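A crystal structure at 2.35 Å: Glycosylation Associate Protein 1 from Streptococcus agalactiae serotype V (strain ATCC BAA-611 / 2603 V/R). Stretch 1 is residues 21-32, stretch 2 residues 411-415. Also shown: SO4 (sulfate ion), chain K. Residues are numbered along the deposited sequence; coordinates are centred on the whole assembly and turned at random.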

ATOM      1  N   LEU A  21       6.245   8.538   6.072  1.00 35.93           N
ATOM      2  CA  LEU A  21       5.849   9.209   7.308  1.00 30.84           C
ATOM      3  C   LEU A  21       4.383   8.918   7.619  1.00 33.23           C
ATOM      4  O   LEU A  21       3.535   8.876   6.719  1.00 33.22           O
ATOM      5  CB  LEU A  21       6.074  10.715   7.186  1.00 29.55           C
ATOM      6  CG  LEU A  21       7.475  11.082   6.690  1.00 32.45           C
ATOM      7  CD1 LEU A  21       7.618  12.611   6.548  1.00 28.70           C
ATOM      8  CD2 LEU A  21       8.514  10.509   7.633  1.00 27.69           C
ATOM      9  N   TRP A  22       4.082   8.735   8.910  1.00 28.66           N
ATOM     10  CA  TRP A  22       2.748   8.289   9.293  1.00 29.53           C
ATOM     11  C   TRP A  22       1.663   9.250   8.830  1.00 29.77           C
ATOM     12  O   TRP A  22       0.517   8.832   8.605  1.00 28.69           O
ATOM     13  CB  TRP A  22       2.665   8.086  10.805  1.00 31.56           C
ATOM     14  CG  TRP A  22       2.556   9.341  11.664  1.00 31.88           C
ATOM     15  CD1 TRP A  22       3.558   9.918  12.399  1.00 28.14           C
ATOM     16  CD2 TRP A  22       1.373  10.126  11.920  1.00 27.65           C
ATOM     17  NE1 TRP A  22       3.081  11.013  13.076  1.00 25.82           N
ATOM     18  CE2 TRP A  22       1.745  11.161  12.805  1.00 27.86           C
ATOM     19  CE3 TRP A  22       0.041  10.048  11.490  1.00 29.22           C
ATOM     20  CZ2 TRP A  22       0.832  12.117  13.271  1.00 27.89           C
ATOM     21  CZ3 TRP A  22      -0.868  10.993  11.951  1.00 32.13           C
ATOM     22  CH2 TRP A  22      -0.466  12.020  12.831  1.00 27.98           C
ATOM     23  N   TYR A  23       1.996  10.524   8.676  1.00 31.23           N
ATOM     24  CA  TYR A  23       1.029  11.542   8.300  1.00 29.87           C
ATOM     25  C   TYR A  23       1.115  11.910   6.828  1.00 31.84           C
ATOM     26  O   TYR A  23       0.540  12.924   6.423  1.00 32.23           O
ATOM     27  CB  TYR A  23       1.243  12.794   9.154  1.00 26.66           C
ATOM     28  CG  TYR A  23       2.681  13.306   9.136  1.00 27.56           C
ATOM     29  CD1 TYR A  23       3.132  14.155   8.130  1.00 29.97           C
ATOM     30  CD2 TYR A  23       3.587  12.930  10.124  1.00 26.70           C
ATOM     31  CE1 TYR A  23       4.451  14.631   8.111  1.00 28.30           C
ATOM     32  CE2 TYR A  23       4.905  13.401  10.127  1.00 24.56           C
ATOM     33  CZ  TYR A  23       5.330  14.254   9.125  1.00 28.58           C
ATOM     34  OH  TYR A  23       6.632  14.715   9.123  1.00 30.83           O
ATOM     35  N   PHE A  24       1.849  11.142   6.025  1.00 30.51           N
ATOM     36  CA  PHE A  24       2.126  11.555   4.653  1.00 33.24           C
ATOM     37  C   PHE A  24       2.239  10.334   3.740  1.00 35.59           C
ATOM     38  O   PHE A  24       3.149  10.241   2.909  1.00 38.27           O
ATOM     39  CB  PHE A  24       3.401  12.407   4.586  1.00 35.10           C
ATOM     40  CG  PHE A  24       3.368  13.476   3.537  1.00 37.63           C
ATOM     41  CD1 PHE A  24       2.271  14.318   3.420  1.00 40.99           C
ATOM     42  CD2 PHE A  24       4.420  13.626   2.655  1.00 39.19           C
ATOM     43  CE1 PHE A  24       2.228  15.310   2.451  1.00 40.00           C
ATOM     44  CE2 PHE A  24       4.385  14.617   1.676  1.00 42.27           C
ATOM     45  CZ  PHE A  24       3.281  15.458   1.577  1.00 42.36           C
ATOM     46  N   LYS A  25       1.336   9.380   3.896  1.00 33.58           N
ATOM     47  CA  LYS A  25       1.421   8.151   3.109  1.00 41.55           C
ATOM     48  C   LYS A  25       1.062   8.419   1.645  1.00 38.78           C
ATOM     49  O   LYS A  25       0.048   9.060   1.373  1.00 36.54           O
ATOM     50  CB  LYS A  25       0.497   7.093   3.696  1.00 37.05           C
ATOM     51  CG  LYS A  25       0.464   5.766   2.937  1.00 37.67           C
ATOM     52  CD  LYS A  25      -0.752   4.954   3.396  1.00 35.47           C
ATOM     53  CE  LYS A  25      -1.202   3.926   2.366  1.00 38.20           C
ATOM     54  NZ  LYS A  25      -1.523   4.537   1.051  1.00 37.48           N
ATOM     55  N   PRO A  26       1.870   7.967   0.684  1.00 40.56           N
ATOM     56  CA  PRO A  26       1.440   8.002  -0.721  1.00 44.02           C
ATOM     57  C   PRO A  26       0.269   7.056  -0.945  1.00 45.45           C
ATOM     58  O   PRO A  26       0.170   5.995  -0.316  1.00 41.50           O
ATOM     59  CB  PRO A  26       2.680   7.533  -1.500  1.00 43.52           C
ATOM     60  CG  PRO A  26       3.809   7.501  -0.526  1.00 45.33           C
ATOM     61  CD  PRO A  26       3.196   7.338   0.840  1.00 44.70           C
ATOM     62  N   THR A  27      -0.626   7.443  -1.867  1.00 44.16           N
ATOM     63  CA  THR A  27      -1.810   6.622  -2.136  1.00 50.77           C
ATOM     64  C   THR A  27      -1.481   5.311  -2.856  1.00 53.37           C
ATOM     65  O   THR A  27      -2.299   4.386  -2.823  1.00 56.64           O
ATOM     66  CB  THR A  27      -2.833   7.407  -2.955  1.00 46.36           C
ATOM     67  OG1 THR A  27      -2.148   8.188  -3.936  1.00 52.80           O
ATOM     68  CG2 THR A  27      -3.649   8.327  -2.054  1.00 38.53           C
ATOM     69  N   ASN A  28      -0.311   5.201  -3.485  1.00 49.16           N
ATOM     70  CA  ASN A  28       0.040   4.044  -4.299  1.00 55.94           C
ATOM     71  C   ASN A  28       0.965   3.056  -3.600  1.00 53.89           C
ATOM     72  O   ASN A  28       1.414   2.105  -4.240  1.00 56.71           O
ATOM     73  CB  ASN A  28       0.699   4.495  -5.610  1.00 60.10           C
ATOM     74  CG  ASN A  28       2.066   5.144  -5.390  1.00 63.89           C
ATOM     75  OD1 ASN A  28       2.328   5.749  -4.342  1.00 60.59           O
ATOM     76  ND2 ASN A  28       2.942   5.022  -6.384  1.00 63.81           N
ATOM     77  N   VAL A  29       1.297   3.273  -2.334  1.00 48.90           N
ATOM     78  CA  VAL A  29       2.006   2.289  -1.530  1.00 49.76           C
ATOM     79  C   VAL A  29       0.978   1.557  -0.681  1.00 49.96           C
ATOM     80  O   VAL A  29       0.148   2.190  -0.019  1.00 52.07           O
ATOM     81  CB  VAL A  29       3.083   2.954  -0.654  1.00 52.87           C
ATOM     82  CG1 VAL A  29       3.802   1.916   0.240  1.00 46.16           C
ATOM     83  CG2 VAL A  29       4.088   3.677  -1.526  1.00 50.29           C
ATOM     84  N   GLY A  30       1.010   0.231  -0.709  1.00 43.72           N
ATOM     85  CA  GLY A  30       0.086  -0.516   0.116  1.00 39.53           C
ATOM     86  C   GLY A  30      -0.416  -1.782  -0.529  1.00 40.09           C
ATOM     87  O   GLY A  30       0.325  -2.436  -1.279  1.00 39.06           O
ATOM     88  N   PHE A  31      -1.681  -2.117  -0.257  1.00 36.61           N
ATOM     89  CA  PHE A  31      -2.280  -3.376  -0.692  1.00 34.97           C
ATOM     90  C   PHE A  31      -2.037  -3.619  -2.183  1.00 36.33           C
ATOM     91  O   PHE A  31      -2.257  -2.730  -3.007  1.00 36.63           O
ATOM     92  CB  PHE A  31      -3.785  -3.343  -0.393  1.00 31.40           C
ATOM     93  CG  PHE A  31      -4.517  -4.566  -0.845  1.00 32.13           C
ATOM     94  CD1 PHE A  31      -4.574  -5.693  -0.033  1.00 30.08           C
ATOM     95  CD2 PHE A  31      -5.102  -4.614  -2.103  1.00 28.65           C
ATOM     96  CE1 PHE A  31      -5.224  -6.841  -0.457  1.00 33.92           C
ATOM     97  CE2 PHE A  31      -5.758  -5.759  -2.535  1.00 32.13           C
ATOM     98  CZ  PHE A  31      -5.822  -6.875  -1.707  1.00 34.78           C
ATOM     99  N   ASP A  32      -1.565  -4.814  -2.537  1.00 33.36           N
ATOM    100  CA  ASP A  32      -1.301  -5.075  -3.951  1.00 33.32           C
ATOM    101  C   ASP A  32      -1.509  -6.555  -4.244  1.00 34.89           C
ATOM    102  O   ASP A  32      -1.986  -7.313  -3.393  1.00 33.71           O
ATOM    103  CB  ASP A  32       0.099  -4.593  -4.347  1.00 30.69           C
ATOM    104  CG  ASP A  32       1.219  -5.473  -3.794  1.00 35.30           C
ATOM    105  OD1 ASP A  32       0.948  -6.463  -3.084  1.00 32.95           O
ATOM    106  OD2 ASP A  32       2.397  -5.162  -4.073  1.00 35.81           O
TER
HETATM  107  S   SO4 K 608       0.693  11.068  -4.135  1.00 70.45           S
HETATM  108  O1  SO4 K 608      -0.150  10.067  -3.487  1.00 58.04           O
HETATM  109  O2  SO4 K 608       1.858  10.422  -4.756  1.00 62.41           O
HETATM  110  O3  SO4 K 608       1.084  12.056  -3.133  1.00 57.22           O
HETATM  111  O4  SO4 K 608      -0.076  11.750  -5.182  1.00 76.81           O
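Stretch 2 411-415: PLSET

Stretch 2 is a short loop, P411 to S413, that turns into a helix at E414, with S413 as its N-cap; stretch 1 has no regular helix or strand, only type I turns at L21–F24 and P26–V29. They meet through side chains, laid on side chain or backbone, and water; the closest CAs, Y23 CA and L412 CA, are 6.4 Å apart. The chains run in the same sense: L412 lies by W22 and K25, and E414 by G30 and F31.

L412 gives up the most surface, 81 Å². Its CA-to-CB bond points sideways, but with chi1 m and chi2 t its CD1 comes 3.5 Å from W22 CZ3, meeting the ring edge near its plane. Its carbonyl is tied to stretch 1 by water 1, which donates to L412 O (2.8 Å) and W22 O (2.9 Å) and accepts from K25 N (3.1 Å).

E414 has 64 Å² of its surface covered, and its CA-to-CB bond points toward stretch 1. F31 N donates to E414 OE1 at 2.7 Å and 175°, short and nearly linear. G30 CA lies 3.5 Å from the same OE1; an ideal CB there would be 2.3 Å from it.

K25 lies between, its CD 3.7 Å from L412 O, while its NZ turns back to P26 O (2.6 Å) and V29 O (3.1 Å).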

ATOM      1  N   PRO A 411      -8.635   9.983   5.667  1.00 33.38           N
ATOM      2  CA  PRO A 411      -8.017   8.739   6.159  1.00 33.95           C
ATOM      3  C   PRO A 411      -6.520   8.714   5.858  1.00 35.18           C
ATOM      4  O   PRO A 411      -6.091   9.108   4.776  1.00 35.88           O
ATOM      5  CB  PRO A 411      -8.763   7.639   5.394  1.00 33.58           C
ATOM      6  CG  PRO A 411      -9.981   8.333   4.776  1.00 33.74           C
ATOM      7  CD  PRO A 411      -9.611   9.758   4.589  1.00 31.31           C
ATOM      8  N   LEU A 412      -5.724   8.249   6.838  1.00 31.79           N
ATOM      9  CA  LEU A 412      -4.265   8.263   6.770  1.00 36.37           C
ATOM     10  C   LEU A 412      -3.661   6.954   6.271  1.00 36.45           C
ATOM     11  O   LEU A 412      -2.475   6.928   5.943  1.00 38.15           O
ATOM     12  CB  LEU A 412      -3.667   8.574   8.157  1.00 34.82           C
ATOM     13  CG  LEU A 412      -4.144   9.894   8.800  1.00 41.88           C
ATOM     14  CD1 LEU A 412      -3.810   9.973  10.290  1.00 41.27           C
ATOM     15  CD2 LEU A 412      -3.584  11.094   8.058  1.00 34.46           C
ATOM     16  N   SER A 413      -4.443   5.883   6.213  1.00 33.66           N
ATOM     17  CA  SER A 413      -3.943   4.535   5.994  1.00 36.02           C
ATOM     18  C   SER A 413      -5.109   3.699   5.495  1.00 35.04           C
ATOM     19  O   SER A 413      -6.266   4.114   5.578  1.00 33.76           O
ATOM     20  CB  SER A 413      -3.381   3.937   7.290  1.00 39.41           C
ATOM     21  OG  SER A 413      -4.446   3.719   8.225  1.00 35.70           O
ATOM     22  N   GLU A 414      -4.799   2.499   4.996  1.00 35.44           N
ATOM     23  CA  GLU A 414      -5.866   1.561   4.664  1.00 33.06           C
ATOM     24  C   GLU A 414      -6.690   1.218   5.895  1.00 33.84           C
ATOM     25  O   GLU A 414      -7.911   1.061   5.803  1.00 33.18           O
ATOM     26  CB  GLU A 414      -5.292   0.296   4.031  1.00 30.89           C
ATOM     27  CG  GLU A 414      -4.776   0.531   2.624  1.00 34.26           C
ATOM     28  CD  GLU A 414      -3.751  -0.497   2.170  1.00 32.40           C
ATOM     29  OE1 GLU A 414      -3.259  -0.372   1.030  1.00 33.50           O
ATOM     30  OE2 GLU A 414      -3.433  -1.425   2.940  1.00 33.25           O
ATOM     31  N   THR A 415      -6.046   1.127   7.065  1.00 34.92           N
ATOM     32  CA  THR A 415      -6.777   0.787   8.283  1.00 33.86           C
ATOM     33  C   THR A 415      -7.846   1.829   8.605  1.00 34.89           C
ATOM     34  O   THR A 415      -8.946   1.478   9.036  1.00 35.70           O
ATOM     35  CB  THR A 415      -5.805   0.616   9.457  1.00 35.57           C
ATOM     36  OG1 THR A 415      -4.756  -0.273   9.078  1.00 39.46           O
ATOM     37  CG2 THR A 415      -6.502   0.003  10.640  1.00 38.33           C
TER
HETATM   38  O   HOH W   1      -0.800   9.130   6.066  1.00 28.26           O
HETATM   39  O   HOH W   2      -0.223   6.142   8.418  1.00 38.61           O